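Local coordinates for protein (R)-specific secondary-alkylsulfatase (Pseudomonas sp., PDB 4AXH) that hydrolyses secondary alkyl sulfates as a zinc-dependent homodimer, with strict inversion of configuration, giving (S)-alcohols from the (R)-esters, at residues T308-P313 with Q353-P358; P314-L319 with L413-G418. One frame throughout, in Å; residues are numbered along the deposited sequence.

Interaction 1 (T308-P313 with Q353-P358); sequences TADNAP and QQHNWP. With ZN (zinc ion), chain C; ZN (zinc ion), chain D.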
ATOM      1  N   THR A 308       5.731 -10.746  23.180  1.00 31.50           N
ATOM      2  CA  THR A 308       5.123  -9.952  22.108  1.00 30.20           C
ATOM      3  C   THR A 308       5.708 -10.183  20.730  1.00 33.61           C
ATOM      4  O   THR A 308       5.547  -9.314  19.861  1.00 34.37           O
ATOM      5  CB  THR A 308       5.222  -8.475  22.455  1.00 34.90           C
ATOM      6  OG1 THR A 308       6.602  -8.097  22.438  1.00 37.91           O
ATOM      7  CG2 THR A 308       4.610  -8.157  23.797  1.00 28.53           C
ATOM      8  N   ALA A 309       6.406 -11.332  20.518  1.00 27.01           N
ATOM      9  CA  ALA A 309       7.039 -11.662  19.242  1.00 24.50           C
ATOM     10  C   ALA A 309       7.872 -10.429  18.791  1.00 27.74           C
ATOM     11  O   ALA A 309       8.717  -9.973  19.576  1.00 27.11           O
ATOM     12  CB  ALA A 309       5.966 -12.024  18.206  1.00 24.49           C
ATOM     13  N   ASP A 310       7.591  -9.868  17.579  1.00 24.07           N
ATOM     14  CA  ASP A 310       8.221  -8.654  17.006  1.00 23.96           C
ATOM     15  C   ASP A 310       7.234  -7.468  16.954  1.00 30.85           C
ATOM     16  O   ASP A 310       7.483  -6.475  16.237  1.00 28.06           O
ATOM     17  CB  ASP A 310       8.708  -8.906  15.579  1.00 24.60           C
ATOM     18  CG  ASP A 310       9.697 -10.021  15.403  1.00 27.20           C
ATOM     19  OD1 ASP A 310      10.046 -10.677  16.420  1.00 28.50           O
ATOM     20  OD2 ASP A 310      10.133 -10.243  14.244  1.00 24.48           O
ATOM     21  N   ASN A 311       6.101  -7.596  17.708  1.00 29.50           N
ATOM     22  CA  ASN A 311       5.051  -6.600  17.745  1.00 29.27           C
ATOM     23  C   ASN A 311       5.392  -5.311  18.470  1.00 31.92           C
ATOM     24  O   ASN A 311       4.751  -4.280  18.208  1.00 31.63           O
ATOM     25  CB  ASN A 311       3.775  -7.217  18.280  1.00 29.87           C
ATOM     26  CG  ASN A 311       3.326  -8.333  17.407  1.00 46.09           C
ATOM     27  OD1 ASN A 311       3.261  -8.193  16.181  1.00 40.60           O
ATOM     28  ND2 ASN A 311       3.111  -9.485  18.012  1.00 40.29           N
ATOM     29  N   ALA A 312       6.367  -5.357  19.392  1.00 26.95           N
ATOM     30  CA  ALA A 312       6.735  -4.165  20.134  1.00 26.66           C
ATOM     31  C   ALA A 312       8.191  -4.224  20.556  1.00 28.73           C
ATOM     32  O   ALA A 312       8.479  -4.276  21.750  1.00 29.38           O
ATOM     33  CB  ALA A 312       5.817  -4.005  21.345  1.00 27.57           C
ATOM     34  N   PRO A 313       9.147  -4.178  19.608  1.00 23.90           N
ATOM     35  CA  PRO A 313      10.561  -4.251  20.012  1.00 23.57           C
ATOM     36  C   PRO A 313      11.142  -2.907  20.498  1.00 26.94           C
ATOM     37  O   PRO A 313      10.531  -1.860  20.279  1.00 26.84           O
ATOM     38  CB  PRO A 313      11.236  -4.762  18.735  1.00 24.58           C
ATOM     39  CG  PRO A 313      10.426  -4.220  17.628  1.00 27.15           C
ATOM     40  CD  PRO A 313       9.019  -4.089  18.135  1.00 23.59           C
ATOM     41  N   GLN A 353      10.723 -10.698  24.351  1.00 34.19           N
ATOM     42  CA  GLN A 353      10.528 -10.539  22.910  1.00 34.58           C
ATOM     43  C   GLN A 353      11.379 -11.507  22.104  1.00 33.72           C
ATOM     44  O   GLN A 353      12.221 -12.206  22.675  1.00 34.12           O
ATOM     45  CB  GLN A 353      10.866  -9.099  22.505  1.00 37.12           C
ATOM     46  CG  GLN A 353       9.915  -8.057  23.025  1.00 41.23           C
ATOM     47  CD  GLN A 353      10.668  -6.875  23.484  1.00 56.12           C
ATOM     48  OE1 GLN A 353      11.811  -6.965  23.915  1.00 50.90           O
ATOM     49  NE2 GLN A 353      10.018  -5.746  23.410  1.00 62.58           N
ATOM     50  N   GLN A 354      11.173 -11.524  20.781  1.00 27.22           N
ATOM     51  CA  GLN A 354      11.926 -12.402  19.895  1.00 27.04           C
ATOM     52  C   GLN A 354      13.063 -11.651  19.164  1.00 32.14           C
ATOM     53  O   GLN A 354      13.749 -12.188  18.292  1.00 32.89           O
ATOM     54  CB  GLN A 354      10.985 -13.208  18.985  1.00 28.10           C
ATOM     55  CG  GLN A 354       9.959 -14.049  19.770  1.00 20.15           C
ATOM     56  CD  GLN A 354      10.641 -15.128  20.597  1.00 35.58           C
ATOM     57  OE1 GLN A 354      10.917 -14.982  21.789  1.00 30.46           O
ATOM     58  NE2 GLN A 354      10.936 -16.240  19.973  1.00 33.74           N
ATOM     59  N   HIS A 355      13.275 -10.416  19.579  1.00 26.84           N
ATOM     60  CA  HIS A 355      14.383  -9.571  19.203  1.00 26.46           C
ATOM     61  C   HIS A 355      14.633  -8.777  20.437  1.00 33.19           C
ATOM     62  O   HIS A 355      13.670  -8.332  21.064  1.00 33.00           O
ATOM     63  CB  HIS A 355      14.043  -8.626  18.047  1.00 27.01           C
ATOM     64  CG  HIS A 355      13.967  -9.307  16.733  1.00 29.49           C
ATOM     65  ND1 HIS A 355      15.080  -9.841  16.146  1.00 31.07           N
ATOM     66  CD2 HIS A 355      12.895  -9.537  15.949  1.00 30.30           C
ATOM     67  CE1 HIS A 355      14.659 -10.372  15.016  1.00 30.30           C
ATOM     68  NE2 HIS A 355      13.347 -10.209  14.857  1.00 30.15           N
ATOM     69  N   ASN A 356      15.914  -8.619  20.824  1.00 31.31           N
ATOM     70  CA  ASN A 356      16.359  -7.815  21.974  1.00 30.77           C
ATOM     71  C   ASN A 356      16.003  -8.297  23.382  1.00 34.41           C
ATOM     72  O   ASN A 356      15.492  -9.395  23.563  1.00 35.18           O
ATOM     73  CB  ASN A 356      16.026  -6.339  21.800  1.00 28.15           C
ATOM     74  CG  ASN A 356      16.280  -5.826  20.414  1.00 36.71           C
ATOM     75  OD1 ASN A 356      15.351  -5.625  19.640  1.00 19.86           O
ATOM     76  ND2 ASN A 356      17.534  -5.585  20.082  1.00 35.18           N
ATOM     77  N   TRP A 357      16.297  -7.452  24.368  1.00 29.17           N
ATOM     78  CA  TRP A 357      16.228  -7.683  25.807  1.00 28.09           C
ATOM     79  C   TRP A 357      14.829  -7.565  26.408  1.00 32.31           C
ATOM     80  O   TRP A 357      13.965  -6.848  25.859  1.00 30.93           O
ATOM     81  CB  TRP A 357      17.218  -6.733  26.548  1.00 25.68           C
ATOM     82  CG  TRP A 357      17.099  -5.326  26.092  1.00 25.98           C
ATOM     83  CD1 TRP A 357      16.238  -4.382  26.544  1.00 28.23           C
ATOM     84  CD2 TRP A 357      17.712  -4.782  24.918  1.00 25.96           C
ATOM     85  NE1 TRP A 357      16.340  -3.247  25.773  1.00 27.28           N
ATOM     86  CE2 TRP A 357      17.224  -3.469  24.760  1.00 29.44           C
ATOM     87  CE3 TRP A 357      18.631  -5.290  23.969  1.00 26.74           C
ATOM     88  CZ2 TRP A 357      17.655  -2.629  23.713  1.00 29.19           C
ATOM     89  CZ3 TRP A 357      19.023  -4.477  22.912  1.00 27.54           C
ATOM     90  CH2 TRP A 357      18.548  -3.161  22.794  1.00 28.21           C
ATOM     91  N   PRO A 358      14.625  -8.154  27.621  1.00 27.99           N
ATOM     92  CA  PRO A 358      13.322  -8.039  28.279  1.00 28.14           C
ATOM     93  C   PRO A 358      13.127  -6.734  29.057  1.00 34.27           C
ATOM     94  O   PRO A 358      14.088  -6.100  29.410  1.00 34.44           O
ATOM     95  CB  PRO A 358      13.341  -9.234  29.266  1.00 29.58           C
ATOM     96  CG  PRO A 358      14.568 -10.032  28.951  1.00 32.58           C
ATOM     97  CD  PRO A 358      15.511  -9.038  28.400  1.00 27.66           C
TER
HETATM   98 ZN    ZN C 700      12.000 -11.207  13.808  1.00 33.36          ZN
HETATM   99 ZN    ZN D 701       9.114 -10.582  12.343  1.00 39.46          ZN
HETATM  100  O   HOH W   1      11.132 -10.890  11.911  1.00 31.68           O

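Interaction 2 (P314-L319 with L413-G418); sequences PAMHNL and LRSYYG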
ATOM      1  N   PRO A 314      12.334  -2.914  21.124  1.00 23.07           N
ATOM      2  CA  PRO A 314      12.933  -1.667  21.642  1.00 21.86           C
ATOM      3  C   PRO A 314      13.618  -0.776  20.605  1.00 26.37           C
ATOM      4  O   PRO A 314      14.785  -0.382  20.779  1.00 24.34           O
ATOM      5  CB  PRO A 314      13.930  -2.143  22.702  1.00 23.22           C
ATOM      6  CG  PRO A 314      13.826  -3.596  22.760  1.00 28.59           C
ATOM      7  CD  PRO A 314      13.147  -4.070  21.517  1.00 25.53           C
ATOM      8  N   ALA A 315      12.867  -0.452  19.532  1.00 23.13           N
ATOM      9  CA  ALA A 315      13.195   0.415  18.397  1.00 22.28           C
ATOM     10  C   ALA A 315      11.934   0.541  17.581  1.00 28.72           C
ATOM     11  O   ALA A 315      11.050  -0.314  17.690  1.00 31.18           O
ATOM     12  CB  ALA A 315      14.292  -0.212  17.537  1.00 22.41           C
ATOM     13  N   MET A 316      11.822   1.598  16.779  1.00 24.96           N
ATOM     14  CA  MET A 316      10.677   1.781  15.898  1.00 24.18           C
ATOM     15  C   MET A 316      10.796   0.713  14.826  1.00 26.88           C
ATOM     16  O   MET A 316      11.901   0.483  14.334  1.00 26.93           O
ATOM     17  CB  MET A 316      10.697   3.181  15.253  1.00 26.85           C
ATOM     18  CG  MET A 316       9.428   3.474  14.477  1.00 31.79           C
ATOM     19  SD  MET A 316       9.380   5.085  13.691  1.00 38.38           S
ATOM     20  CE  MET A 316       8.491   6.081  14.922  1.00 35.47           C
ATOM     21  N   HIS A 317       9.700   0.009  14.510  1.00 23.45           N
ATOM     22  CA  HIS A 317       9.755  -1.024  13.462  1.00 23.31           C
ATOM     23  C   HIS A 317       9.363  -0.393  12.119  1.00 28.81           C
ATOM     24  O   HIS A 317       9.069   0.818  12.055  1.00 29.89           O
ATOM     25  CB  HIS A 317       8.857  -2.222  13.820  1.00 23.96           C
ATOM     26  CG  HIS A 317       9.347  -3.571  13.372  1.00 26.72           C
ATOM     27  ND1 HIS A 317       9.904  -3.771  12.101  1.00 28.01           N
ATOM     28  CD2 HIS A 317       9.285  -4.764  14.015  1.00 27.44           C
ATOM     29  CE1 HIS A 317      10.171  -5.067  12.020  1.00 26.47           C
ATOM     30  NE2 HIS A 317       9.815  -5.713  13.141  1.00 27.03           N
ATOM     31  N   ASN A 318       9.379  -1.183  11.041  1.00 23.79           N
ATOM     32  CA  ASN A 318       9.050  -0.640   9.724  1.00 21.88           C
ATOM     33  C   ASN A 318       7.586  -0.771   9.369  1.00 28.06           C
ATOM     34  O   ASN A 318       6.985  -1.812   9.621  1.00 30.24           O
ATOM     35  CB  ASN A 318       9.862  -1.349   8.644  1.00 12.22           C
ATOM     36  CG  ASN A 318      11.314  -0.962   8.577  1.00 30.05           C
ATOM     37  OD1 ASN A 318      11.698   0.218   8.312  1.00 34.27           O
ATOM     38  ND2 ASN A 318      12.157  -1.978   8.693  1.00 15.25           N
ATOM     39  N   LEU A 319       7.032   0.254   8.721  1.00 24.20           N
ATOM     40  CA  LEU A 319       5.695   0.185   8.142  1.00 23.61           C
ATOM     41  C   LEU A 319       5.911  -0.201   6.659  1.00 31.71           C
ATOM     42  O   LEU A 319       5.030  -0.783   6.027  1.00 31.72           O
ATOM     43  CB  LEU A 319       4.907   1.507   8.291  1.00 22.31           C
ATOM     44  CG  LEU A 319       4.488   1.828   9.707  1.00 26.01           C
ATOM     45  CD1 LEU A 319       3.878   3.208   9.796  1.00 25.83           C
ATOM     46  CD2 LEU A 319       3.566   0.743  10.291  1.00 30.26           C
ATOM     47  N   LEU A 413      12.032   3.696  21.629  1.00 23.21           N
ATOM     48  CA  LEU A 413      11.131   4.285  20.632  1.00 20.85           C
ATOM     49  C   LEU A 413      11.896   4.992  19.529  1.00 26.04           C
ATOM     50  O   LEU A 413      11.272   5.480  18.590  1.00 29.23           O
ATOM     51  CB  LEU A 413      10.189   5.267  21.346  1.00 20.44           C
ATOM     52  CG  LEU A 413       8.755   4.839  21.677  1.00 23.55           C
ATOM     53  CD1 LEU A 413       8.599   3.323  21.947  1.00 23.57           C
ATOM     54  CD2 LEU A 413       8.256   5.629  22.786  1.00 18.66           C
ATOM     55  N   ARG A 414      13.246   5.024  19.610  1.00 21.12           N
ATOM     56  CA  ARG A 414      14.126   5.653  18.618  1.00 19.62           C
ATOM     57  C   ARG A 414      14.069   4.951  17.262  1.00 27.70           C
ATOM     58  O   ARG A 414      13.765   3.743  17.155  1.00 26.65           O
ATOM     59  CB  ARG A 414      15.597   5.717  19.111  1.00 18.26           C
ATOM     60  CG  ARG A 414      15.868   6.304  20.523  1.00 22.15           C
ATOM     61  CD  ARG A 414      15.440   7.744  20.683  1.00 24.62           C
ATOM     62  NE  ARG A 414      16.090   8.579  19.677  1.00 30.99           N
ATOM     63  CZ  ARG A 414      15.737   9.817  19.379  1.00 35.60           C
ATOM     64  NH1 ARG A 414      14.698  10.387  19.985  1.00 27.30           N
ATOM     65  NH2 ARG A 414      16.402  10.492  18.451  1.00 23.86           N
ATOM     66  N   SER A 415      14.429   5.710  16.215  1.00 28.65           N
ATOM     67  CA  SER A 415      14.451   5.262  14.820  1.00 28.22           C
ATOM     68  C   SER A 415      15.698   4.428  14.444  1.00 30.26           C
ATOM     69  O   SER A 415      16.479   4.831  13.596  1.00 30.17           O
ATOM     70  CB  SER A 415      14.274   6.459  13.904  1.00 31.12           C
ATOM     71  OG  SER A 415      13.021   7.051  14.195  1.00 44.89           O
ATOM     72  N   TYR A 416      15.868   3.268  15.067  1.00 25.51           N
ATOM     73  CA  TYR A 416      17.023   2.398  14.819  1.00 26.03           C
ATOM     74  C   TYR A 416      16.792   1.380  13.718  1.00 32.09           C
ATOM     75  O   TYR A 416      17.756   0.937  13.119  1.00 35.40           O
ATOM     76  CB  TYR A 416      17.402   1.636  16.089  1.00 27.47           C
ATOM     77  CG  TYR A 416      17.814   2.482  17.281  1.00 28.66           C
ATOM     78  CD1 TYR A 416      18.852   3.401  17.183  1.00 29.83           C
ATOM     79  CD2 TYR A 416      17.250   2.272  18.536  1.00 29.91           C
ATOM     80  CE1 TYR A 416      19.269   4.146  18.289  1.00 31.46           C
ATOM     81  CE2 TYR A 416      17.684   2.987  19.657  1.00 31.44           C
ATOM     82  CZ  TYR A 416      18.699   3.921  19.530  1.00 41.02           C
ATOM     83  OH  TYR A 416      19.130   4.632  20.626  1.00 42.90           O
ATOM     84  N   TYR A 417      15.548   0.942  13.503  1.00 27.40           N
ATOM     85  CA  TYR A 417      15.204  -0.052  12.491  1.00 27.49           C
ATOM     86  C   TYR A 417      14.293   0.617  11.521  1.00 30.61           C
ATOM     87  O   TYR A 417      14.710   0.929  10.408  1.00 31.53           O
ATOM     88  CB  TYR A 417      14.522  -1.267  13.147  1.00 29.68           C
ATOM     89  CG  TYR A 417      14.579  -2.513  12.298  1.00 31.95           C
ATOM     90  CD1 TYR A 417      15.761  -3.225  12.156  1.00 34.16           C
ATOM     91  CD2 TYR A 417      13.433  -3.017  11.683  1.00 32.09           C
ATOM     92  CE1 TYR A 417      15.822  -4.382  11.382  1.00 34.68           C
ATOM     93  CE2 TYR A 417      13.479  -4.172  10.913  1.00 31.90           C
ATOM     94  CZ  TYR A 417      14.682  -4.845  10.747  1.00 35.16           C
ATOM     95  OH  TYR A 417      14.758  -5.985   9.973  1.00 27.18           O
ATOM     96  N   GLY A 418      13.084   0.921  11.967  1.00 25.89           N
ATOM     97  CA  GLY A 418      12.139   1.715  11.192  1.00 25.00           C
ATOM     98  C   GLY A 418      12.569   3.172  11.251  1.00 28.85           C
ATOM     99  O   GLY A 418      13.337   3.576  12.138  1.00 29.22           O
TER

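Interaction 1 (T308-P313 with Q353-P358)
Asp310 CG and His355 CG each lie anti to their own carbonyl carbon, beside the backbone N (chi1 -58° and -74°); farther out, Asp310 OD2 and His355 NE2 meet at one zinc ion. Asp310 OD2 is 2.1 Å from the zinc of chain C, and His355 NE2 is 2.0 Å from it. The same OD2 also binds the zinc of chain D at 2.2 Å. One carboxylate oxygen thus bridges the two metals, and a water bridges them as well. This is the dinuclear site of the metallo-beta-lactamase superfamily. Asp183 and His184 complete the protein ligands of the first zinc; His179, His181 and Glu291 complete those of the second. The carboxylate and imidazole planes are 53° apart. The other oxygen, Asp310 OD1, comes obliquely to the ring, 3.1 Å from His355 CD2.

The backbone before the ligands is also tied. Gln354 N donates to Ala309 O at 3.1 Å, nearly straight at the hydrogen, from above the carbonyl plane. Thr308 to Asn311 form a type II' beta turn, closed by Asn311 N to Thr308 O. From this turn Ala309 O meets Gln354 and the Asp310 side chain meets His355.

The side chain of Gln353 lies alongside that of Thr308, with CG 3.4 Å from Thr308 OG1. Its NE2 gives a weak, bent bond to Ala312 O at 2.7 Å. Tyr368 OH is hydrogen-bonded to the same NE2 and to Ala312 O.

The contact is buried. Its segments follow the parallel neighbouring strands 305-307 and 350-352. Asp310 and His355 lie in the loops just beyond them. Thr308 pairs with Ile352 through the backbone. Helix 362-388 brings Tyr368, strand 124-128 touches Gln354, and helix 103-111 packs on Trp357.

Interaction 2 (P314-L319 with L413-G418)
Met316 is held by two backbone hydrogen bonds to 413-418. Its N donates to Arg414 O at 2.9 Å, nearly straight (167°). Its O accepts from Gly418 N at 2.7 Å, with the donor above the carbonyl plane. Between these two points 413-418 makes an inverse gamma turn centred on Ser415.

Two CA-H...O contacts add to this. Gly418 CA meets His317 O at 3.3 Å, and Ala315 CA lies near Arg414 O.

The aromatic contact joins His317 and Tyr417. The edge of Tyr417 is directed at the face of His317 in an offset edge-to-face pair, with ring centroids 5.2 Å apart and planes at 89°. Tyr417 CG is anti to its backbone N (chi1 -159°), and CE2 comes 3.6 Å from His317 CE1. The side chain of Asn318 crosses that of Tyr417 at about a right angle. Its ND2 is 3.4 Å from Tyr417 CE2.

Apolar contacts are made by Ala315 and Met316. Ala315 CB sits in plane at the edge of the Tyr416 ring and 3.9 Å from Tyr416 CB. Met316 reaches out toward helix 362-388, where it touches Met375.

Both His317 nitrogens have partners. ND1 accepts from Asn318 N close to the ring plane, at 2.8 Å; NE2 has a weak hydrogen bond with Glu291, a zinc ligand. Asn318, Leu319 and Tyr417 belong to the sulfate-binding site. The contact therefore brings sulfate-binding residues from both segments together. His317, through its weak bond to Glu291, links them to the metal shell.

Overall arrangement
From the N terminus the chain leaves strand 305-307 and runs straight through 308-313 into 314-319, so the two contacts share one continuous loop. After helix 330-344 and strand 350-352 it returns at 353-358 and closes interaction 1. It then passes through helices 362-388 and 393-400 to 413-418, which closes interaction 2 just before helix 420-431. The two loops cross rather than nest. Interaction 1 belongs to the metallo-beta-lactamase region. Interaction 2 ties that region to the dimerisation region. Their centres are about 12 Å apart. They touch where Pro314 packs on Asn356 and Trp357, and where Asp310 O meets the His317 ring. The zinc site and the sulfate-binding residues are thus neighbours.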